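Local structure of alpha-catenin-like protein hmp-1 (5H5M) at residues 136-141 with 198-203; 246-251 with 361-366. The protein links the cadherin-catenin complex of adherens junctions to actin filaments and is required for cell migration and cell shape changes during embryonic body enclosure and elongation. All blocks are in the same frame, centred on the assembly; numbering follows the deposited sequence.

Interaction 1 of 2, residues 136-141 with 198-203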
# COMPACT_ATOMS: atom_id res chain seq x y z
N ALA A 136 -16.68 17.58 -14.53
CA ALA A 136 -16.26 18.93 -14.88
C ALA A 136 -16.34 19.13 -16.39
O ALA A 136 -16.74 20.20 -16.86
CB ALA A 136 -14.85 19.20 -14.39
N ALA A 137 -15.97 18.10 -17.14
CA ALA A 137 -15.98 18.17 -18.60
C ALA A 137 -17.40 18.21 -19.16
O ALA A 137 -17.65 18.80 -20.21
CB ALA A 137 -15.22 16.99 -19.19
N LYS A 138 -18.34 17.59 -18.45
CA LYS A 138 -19.73 17.55 -18.91
C LYS A 138 -20.44 18.90 -18.80
O LYS A 138 -21.51 19.09 -19.36
CB LYS A 138 -20.52 16.50 -18.13
CG LYS A 138 -20.27 15.07 -18.58
CD LYS A 138 -21.22 14.10 -17.90
CE LYS A 138 -20.96 12.67 -18.36
NZ LYS A 138 -21.84 11.68 -17.68
N GLU A 139 -19.83 19.85 -18.09
CA GLU A 139 -20.50 21.11 -17.78
C GLU A 139 -20.50 22.18 -18.89
O GLU A 139 -21.54 22.81 -19.10
CB GLU A 139 -19.91 21.70 -16.49
CG GLU A 139 -20.56 21.10 -15.27
CD GLU A 139 -20.57 22.03 -14.07
OE1 GLU A 139 -20.49 23.27 -14.28
OE2 GLU A 139 -20.67 21.53 -12.93
N GLY A 140 -19.40 22.44 -19.60
CA GLY A 140 -18.07 21.91 -19.34
C GLY A 140 -17.19 22.99 -18.74
O GLY A 140 -16.94 24.04 -19.34
N HIS A 141 -16.72 22.73 -17.52
CA HIS A 141 -15.96 23.70 -16.74
C HIS A 141 -14.48 23.66 -17.12
O HIS A 141 -13.74 22.78 -16.66
CB HIS A 141 -16.15 23.41 -15.26
CG HIS A 141 -16.10 24.62 -14.39
ND1 HIS A 141 -14.92 25.15 -13.91
CD2 HIS A 141 -17.09 25.41 -13.89
CE1 HIS A 141 -15.18 26.20 -13.16
NE2 HIS A 141 -16.49 26.39 -13.14
N ILE A 198 -10.87 16.85 -22.13
CA ILE A 198 -10.64 18.20 -22.64
C ILE A 198 -11.50 18.44 -23.87
O ILE A 198 -12.09 19.51 -24.03
CB ILE A 198 -9.16 18.43 -22.99
CG1 ILE A 198 -8.26 18.13 -21.80
CG2 ILE A 198 -8.94 19.87 -23.46
CD1 ILE A 198 -8.53 19.00 -20.59
N LEU A 199 -11.57 17.43 -24.74
CA LEU A 199 -12.39 17.51 -25.95
C LEU A 199 -13.87 17.60 -25.60
O LEU A 199 -14.62 18.35 -26.23
CB LEU A 199 -12.13 16.30 -26.85
CG LEU A 199 -10.72 16.21 -27.44
CD1 LEU A 199 -10.50 14.88 -28.16
CD2 LEU A 199 -10.45 17.39 -28.37
N LEU A 200 -14.29 16.82 -24.60
CA LEU A 200 -15.68 16.85 -24.16
C LEU A 200 -16.02 18.19 -23.53
O LEU A 200 -17.10 18.73 -23.75
CB LEU A 200 -15.96 15.71 -23.17
CG LEU A 200 -17.35 15.75 -22.54
CD1 LEU A 200 -18.43 15.70 -23.62
CD2 LEU A 200 -17.53 14.61 -21.54
N CYS A 201 -15.09 18.72 -22.75
CA CYS A 201 -15.27 20.02 -22.09
C CYS A 201 -15.55 21.13 -23.10
O CYS A 201 -16.39 21.99 -22.86
CB CYS A 201 -14.04 20.36 -21.25
SG CYS A 201 -14.10 22.00 -20.50
N HIS A 202 -14.84 21.10 -24.22
CA HIS A 202 -14.96 22.15 -25.23
C HIS A 202 -16.23 22.02 -26.07
O HIS A 202 -16.66 22.98 -26.70
CB HIS A 202 -13.72 22.15 -26.13
CG HIS A 202 -12.48 22.62 -25.44
ND1 HIS A 202 -11.21 22.39 -25.95
CD2 HIS A 202 -12.30 23.32 -24.30
CE1 HIS A 202 -10.32 22.92 -25.13
NE2 HIS A 202 -10.95 23.50 -24.13
N GLN A 203 -16.82 20.83 -26.09
CA GLN A 203 -18.07 20.60 -26.83
C GLN A 203 -19.03 19.67 -26.06
O GLN A 203 -19.30 18.56 -26.51
CB GLN A 203 -17.79 19.99 -28.21
CG GLN A 203 -16.83 20.78 -29.08
CD GLN A 203 -16.81 20.29 -30.51
OE1 GLN A 203 -17.86 20.20 -31.16
NE2 GLN A 203 -15.63 19.96 -31.01

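Interaction 2 of 2, residues 246-251 with 361-366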
# COMPACT_ATOMS: atom_id res chain seq x y z
N ALA A 246 -2.65 0.80 10.51
CA ALA A 246 -1.67 1.80 10.91
C ALA A 246 -1.90 3.12 10.16
O ALA A 246 -1.70 4.20 10.71
CB ALA A 246 -0.26 1.29 10.66
N HIS A 247 -2.32 3.02 8.90
CA HIS A 247 -2.53 4.20 8.08
C HIS A 247 -3.79 4.95 8.50
O HIS A 247 -3.84 6.18 8.42
CB HIS A 247 -2.60 3.82 6.60
CG HIS A 247 -1.26 3.57 5.97
ND1 HIS A 247 -1.08 3.40 4.62
CD2 HIS A 247 -0.02 3.49 6.53
CE1 HIS A 247 0.20 3.21 4.36
NE2 HIS A 247 0.87 3.26 5.50
N ILE A 248 -4.81 4.22 8.93
CA ILE A 248 -6.03 4.82 9.45
C ILE A 248 -5.72 5.67 10.69
O ILE A 248 -6.30 6.74 10.88
CB ILE A 248 -7.09 3.74 9.78
CG1 ILE A 248 -7.68 3.16 8.50
CG2 ILE A 248 -8.21 4.32 10.63
CD1 ILE A 248 -8.60 1.98 8.72
N VAL A 249 -4.80 5.18 11.51
CA VAL A 249 -4.33 5.94 12.67
C VAL A 249 -3.60 7.21 12.23
O VAL A 249 -3.85 8.29 12.78
CB VAL A 249 -3.39 5.08 13.55
CG1 VAL A 249 -2.68 5.95 14.60
CG2 VAL A 249 -4.17 3.95 14.21
N GLU A 250 -2.71 7.08 11.25
CA GLU A 250 -2.01 8.24 10.67
C GLU A 250 -2.99 9.29 10.15
O GLU A 250 -2.81 10.49 10.39
CB GLU A 250 -1.09 7.80 9.53
CG GLU A 250 0.13 7.02 9.94
CD GLU A 250 1.04 6.73 8.75
OE1 GLU A 250 1.99 5.93 8.90
OE2 GLU A 250 0.79 7.30 7.67
N ASP A 251 -4.00 8.84 9.41
CA ASP A 251 -5.01 9.74 8.86
C ASP A 251 -5.73 10.51 9.96
O ASP A 251 -5.96 11.71 9.83
CB ASP A 251 -6.03 8.96 8.03
CG ASP A 251 -5.43 8.33 6.80
OD1 ASP A 251 -4.37 8.80 6.34
OD2 ASP A 251 -6.04 7.37 6.28
N LEU A 361 -14.75 4.36 15.39
CA LEU A 361 -15.77 3.57 14.70
C LEU A 361 -15.14 2.67 13.63
O LEU A 361 -15.32 1.46 13.63
CB LEU A 361 -16.81 4.48 14.05
CG LEU A 361 -18.17 4.76 14.70
CD1 LEU A 361 -18.05 4.95 16.19
CD2 LEU A 361 -18.79 5.98 14.04
N VAL A 362 -14.42 3.30 12.71
CA VAL A 362 -13.76 2.60 11.61
C VAL A 362 -12.63 1.70 12.12
O VAL A 362 -12.53 0.54 11.72
CB VAL A 362 -13.20 3.59 10.57
CG1 VAL A 362 -12.40 2.86 9.51
CG2 VAL A 362 -14.33 4.40 9.94
N HIS A 363 -11.80 2.25 13.00
CA HIS A 363 -10.59 1.58 13.47
C HIS A 363 -10.88 0.30 14.26
O HIS A 363 -10.27 -0.74 14.01
CB HIS A 363 -9.77 2.55 14.32
CG HIS A 363 -8.39 2.07 14.63
ND1 HIS A 363 -7.96 1.83 15.92
CD2 HIS A 363 -7.34 1.78 13.83
CE1 HIS A 363 -6.70 1.41 15.89
NE2 HIS A 363 -6.31 1.37 14.64
N ASP A 364 -11.80 0.38 15.22
CA ASP A 364 -12.22 -0.79 16.00
C ASP A 364 -12.78 -1.88 15.10
O ASP A 364 -12.50 -3.07 15.30
CB ASP A 364 -13.27 -0.42 17.05
CG ASP A 364 -12.66 0.18 18.30
OD1 ASP A 364 -11.44 0.05 18.51
OD2 ASP A 364 -13.42 0.78 19.09
N ALA A 365 -13.58 -1.47 14.12
CA ALA A 365 -14.21 -2.41 13.20
C ALA A 365 -13.15 -3.14 12.37
O ALA A 365 -13.30 -4.32 12.07
CB ALA A 365 -15.20 -1.69 12.30
N VAL A 366 -12.09 -2.44 12.01
CA VAL A 366 -10.98 -3.06 11.30
C VAL A 366 -10.28 -4.09 12.18
O VAL A 366 -9.94 -5.17 11.72
CB VAL A 366 -9.96 -2.00 10.81
CG1 VAL A 366 -8.68 -2.67 10.33
CG2 VAL A 366 -10.57 -1.17 9.68

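Interaction 1 of 2, residues 136-141 with 198-203
A137 meets C201 and L200 where helix 128-137 closes against the last turn of helix 173-202. The two backbones come very close: the CA atoms of A137 and C201 are 4.0 Å apart. The small side chains permit this. A137 CB lies 4.1 Å from C201 CB and 4.1 Å from L200 CD2, so one methyl meets both residues. The carbonyl of A137 also faces the other helix. Its O accepts a CA-H...O contact from C201 CA at 3.3 Å, with an angle of 154° at the hydrogen. No classical hydrogen bond joins the segments. At K138 only the start of the side chain takes part: K138 CG touches L200 CD2 at 4.1 Å. A chi1 of 174° sets L200 CG anti to its own backbone N, where it lies 3.8 Å from A137 O. The same side chain packs on A209, Q210 and M213 of helix 207-233. The peptide bond before G140 is cis and belongs to the turn between helices. G140 O lies 3.7 Å from C201 SG. H141 then N-caps helix 142-166, with a weak bond from N144 N to H141 ND1. The backbone N of H141 returns to A136 O at 2.6 Å, and its C packs on C201 SG. C201 also touches T145 of that helix. This is a close approach of two helix ends, at the end of a helical bundle of the vinculin/alpha-catenin family.

Interaction 2 of 2, residues 246-251 with 361-366
Two antiparallel helices of a four-helix bundle meet here, helix 237-260 and helix 345-374. I248 and V249 on the first face V362, H363 and V366 on the second. The short axes run at 169° to each other and approach to 10.2 Å, so the side chains fill the gap between the backbones. I248 points toward the other helix and is buried. Its chi2 of 173° extends the chain and brings CD1 against two valines one turn apart. I248 CD1 lies 3.8 Å from V366 CG2 and 4.0 Å from V362 CG1. The other branch of I248 serves a different partner: CG2 touches H363 CD2 at 4.2 Å. The H363 ring is thus met by two methyls. V249 CG2 is the nearer one, 3.4 Å from H363 NE2, and it also lies close to CD2 and CE1 of that ring. Both methyls approach the ring obliquely. A chi1 of -169° sets H363 CG anti to its backbone N. No hydrogen bond crosses between the segments; the contact rests on van der Waals packing. I248, V362 and V366 are buried, while V249 and H363 lie at the partly exposed margin. V362 also packs on A287 of helix 276-300 and F325 of helix 305-339, which brings the other two helices of the bundle to the same interior. On another side of helix 237-260, D251 forms salt bridges with R254 and R286. Apolar packing of isoleucine and valine, with a partly exposed histidine at its border, joins these neighbouring antiparallel helices in the M-domain bundle of this alpha-catenin.

How the interactions relate
Interaction 1 comes first along the chain and closes before interaction 2 opens. Their centres are 38 Å apart and their nearest atoms about 25 Å apart, so they do not touch. They share no helix. Interaction 1 joins helices 128-137 and 173-202 near the end of one helical bundle; its centre lies about 33 Å from the centre of the chain. Interaction 2 joins helices 237-260 and 345-374 within another bundle; its centre lies about 15 Å from the centre of the chain. All four segments belong to the vinculin family region of the M domain. Together they illustrate how this almost wholly helical domain is assembled from successive bundles, each with its own local helix packing.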